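Local coordinates for protein PadR family transcriptional regulator (PDB 6ABQ) that probably binds DNA as a homodimeric PadR-family transcriptional regulator of Listeria monocytogenes, with activity likely controlled by a small-molecule ligand, at residues Met21-Ile26 / Glu89-Ile94. Sequence-based numbering, arbitrary orientation.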
loop_
_atom_site.group_PDB
_atom_site.type_symbol
_atom_site.label_atom_id
_atom_site.label_comp_id
_atom_site.label_asym_id
_atom_site.label_seq_id
_atom_site.Cartn_x
_atom_site.Cartn_y
_atom_site.Cartn_z
ATOM N N MET B 21 5.519 0.715 -9.199
ATOM C CA MET B 21 4.834 0.577 -10.489
ATOM C C MET B 21 5.362 1.565 -11.518
ATOM O O MET B 21 5.640 1.184 -12.660
ATOM C CB MET B 21 3.311 0.729 -10.333
ATOM C CG MET B 21 2.609 -0.368 -9.539
ATOM S SD MET B 21 2.822 -2.009 -10.247
ATOM C CE MET B 21 4.317 -2.562 -9.433
ATOM N N ILE B 22 5.517 2.817 -11.089
ATOM C CA ILE B 22 5.984 3.902 -11.950
ATOM C C ILE B 22 7.431 3.651 -12.396
ATOM O O ILE B 22 7.719 3.720 -13.590
ATOM C CB ILE B 22 5.768 5.290 -11.287
ATOM C CG1 ILE B 22 4.258 5.535 -11.110
ATOM C CG2 ILE B 22 6.394 6.398 -12.131
ATOM C CD1 ILE B 22 3.868 6.719 -10.251
ATOM N N LEU B 23 8.310 3.321 -11.445
ATOM C CA LEU B 23 9.682 2.914 -11.747
ATOM C C LEU B 23 9.728 1.741 -12.744
ATOM O O LEU B 23 10.517 1.773 -13.696
ATOM C CB LEU B 23 10.470 2.577 -10.461
ATOM C CG LEU B 23 10.871 3.693 -9.477
ATOM C CD1 LEU B 23 11.398 3.101 -8.176
ATOM C CD2 LEU B 23 11.890 4.661 -10.058
ATOM N N GLU B 24 8.869 0.739 -12.532
ATOM C CA GLU B 24 8.739 -0.408 -13.447
ATOM C C GLU B 24 8.346 0.008 -14.865
ATOM O O GLU B 24 8.942 -0.468 -15.825
ATOM C CB GLU B 24 7.765 -1.461 -12.889
ATOM C CG GLU B 24 7.530 -2.674 -13.791
ATOM C CD GLU B 24 8.715 -3.635 -13.878
ATOM O OE1 GLU B 24 9.494 -3.768 -12.912
ATOM O OE2 GLU B 24 8.862 -4.278 -14.930
ATOM N N ARG B 25 7.356 0.894 -14.982
ATOM C CA ARG B 25 6.929 1.437 -16.270
ATOM C C ARG B 25 8.049 2.251 -16.945
ATOM O O ARG B 25 8.274 2.105 -18.152
ATOM C CB ARG B 25 5.643 2.271 -16.114
ATOM C CG ARG B 25 5.181 3.027 -17.363
ATOM C CD ARG B 25 4.840 2.095 -18.525
ATOM N NE ARG B 25 4.644 2.820 -19.776
ATOM C CZ ARG B 25 5.616 3.180 -20.616
ATOM N NH1 ARG B 25 6.886 2.882 -20.369
ATOM N NH2 ARG B 25 5.310 3.841 -21.724
ATOM N N ILE B 26 8.744 3.082 -16.166
ATOM C CA ILE B 26 9.873 3.885 -16.678
ATOM C C ILE B 26 11.036 2.994 -17.161
ATOM O O ILE B 26 11.654 3.284 -18.197
ATOM C CB ILE B 26 10.329 4.974 -15.661
ATOM C CG1 ILE B 26 9.173 5.944 -15.349
ATOM C CG2 ILE B 26 11.510 5.773 -16.197
ATOM C CD1 ILE B 26 9.436 6.923 -14.210
ATOM N N GLU B 89 17.291 1.801 -11.397
ATOM C CA GLU B 89 17.357 0.365 -11.702
ATOM C C GLU B 89 17.558 -0.482 -10.441
ATOM O O GLU B 89 16.865 -1.479 -10.246
ATOM C CB GLU B 89 18.463 0.065 -12.726
ATOM C CG GLU B 89 18.121 0.467 -14.158
ATOM C CD GLU B 89 19.292 0.359 -15.127
ATOM O OE1 GLU B 89 20.341 -0.228 -14.787
ATOM O OE2 GLU B 89 19.162 0.863 -16.256
ATOM N N GLU B 90 18.490 -0.058 -9.589
ATOM C CA GLU B 90 18.777 -0.741 -8.331
ATOM C C GLU B 90 17.639 -0.638 -7.320
ATOM O O GLU B 90 17.309 -1.630 -6.669
ATOM C CB GLU B 90 20.104 -0.266 -7.722
ATOM C CG GLU B 90 21.334 -0.705 -8.514
ATOM C CD GLU B 90 22.481 -1.191 -7.637
ATOM O OE1 GLU B 90 22.230 -1.980 -6.692
ATOM O OE2 GLU B 90 23.642 -0.801 -7.905
ATOM N N GLU B 91 17.035 0.551 -7.211
ATOM C CA GLU B 91 15.881 0.783 -6.324
ATOM C C GLU B 91 14.648 -0.023 -6.738
ATOM O O GLU B 91 13.876 -0.470 -5.881
ATOM C CB GLU B 91 15.545 2.279 -6.237
ATOM C CG GLU B 91 14.314 2.648 -5.398
ATOM C CD GLU B 91 14.371 2.171 -3.949
ATOM O OE1 GLU B 91 15.443 2.251 -3.313
ATOM O OE2 GLU B 91 13.328 1.715 -3.440
ATOM N N LEU B 92 14.467 -0.202 -8.044
ATOM C CA LEU B 92 13.376 -1.023 -8.554
ATOM C C LEU B 92 13.536 -2.487 -8.125
ATOM O O LEU B 92 12.571 -3.094 -7.652
ATOM C CB LEU B 92 13.224 -0.886 -10.073
ATOM C CG LEU B 92 12.100 -1.673 -10.765
ATOM C CD1 LEU B 92 10.704 -1.300 -10.268
ATOM C CD2 LEU B 92 12.211 -1.498 -12.272
ATOM N N ALA B 93 14.753 -3.024 -8.285
ATOM C CA ALA B 93 15.098 -4.376 -7.831
ATOM C C ALA B 93 14.849 -4.543 -6.329
ATOM O O ALA B 93 14.307 -5.564 -5.909
ATOM C CB ALA B 93 16.539 -4.723 -8.187
ATOM N N ILE B 94 15.227 -3.526 -5.546
ATOM C CA ILE B 94 14.969 -3.474 -4.099
ATOM C C ILE B 94 13.461 -3.450 -3.779
ATOM O O ILE B 94 13.026 -4.152 -2.866
ATOM C CB ILE B 94 15.744 -2.313 -3.411
ATOM C CG1 ILE B 94 17.254 -2.579 -3.452
ATOM C CG2 ILE B 94 15.327 -2.154 -1.951
ATOM C CD1 ILE B 94 18.120 -1.356 -3.228
#
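Leu-92 reaches across from helix 86-110 and lays its two methyl groups on the backbone of helix 17-27, between Leu-23 and Glu-24. With CG anti to the backbone N (chi1 -179°), the methyls of Leu-92 are carried to helix 17-27. Leu-92 CD1 lies 3.6 Å from Glu-24 N. The same Leu-92 CD1 is 3.9 Å from Leu-23 CB. Leu-92 CD2 sits 3.8 Å from Glu-24 CA. This is the tight part of the contact. The CA atoms of Leu-23 and Leu-92 are 6.3 Å apart, and both side chains are buried. Leu-60, Leu-65 and Leu-84 also pack on Leu-23 and continue the apolar core.

The Glu-24 side is equally close but has a polar edge. The Glu-24 side chain bends at chi2 (72°) and crosses Leu-92 at about a right angle. Glu-24 OE1 comes to 3.6 Å from Leu-92 CD2, a van der Waals contact. The carboxylate is held by other groups: OE1 accepts a hydrogen bond from Trp-96 NE1, one turn further along helix 86-110, and OE2 forms a salt bridge with Arg-28. These two partners probably fix its rotation. Val-109 of the second subunit also packs on Glu-24.

The loose end is at Glu-91, which is partly exposed. Leu-23 crosses Glu-91 obliquely, with Leu-23 CD1 4.1 Å from Glu-91 CG. Leu-65 also packs on Glu-91.

The helix axes approach to 9.7 Å and run at 131° to each other, closer to antiparallel than parallel. The contact buries a modest 202 Å² and is mainly apolar. It joins the first helix of the winged helix-turn-helix domain to the long C-terminal helix that follows the wing strands, as is characteristic of the PadR fold.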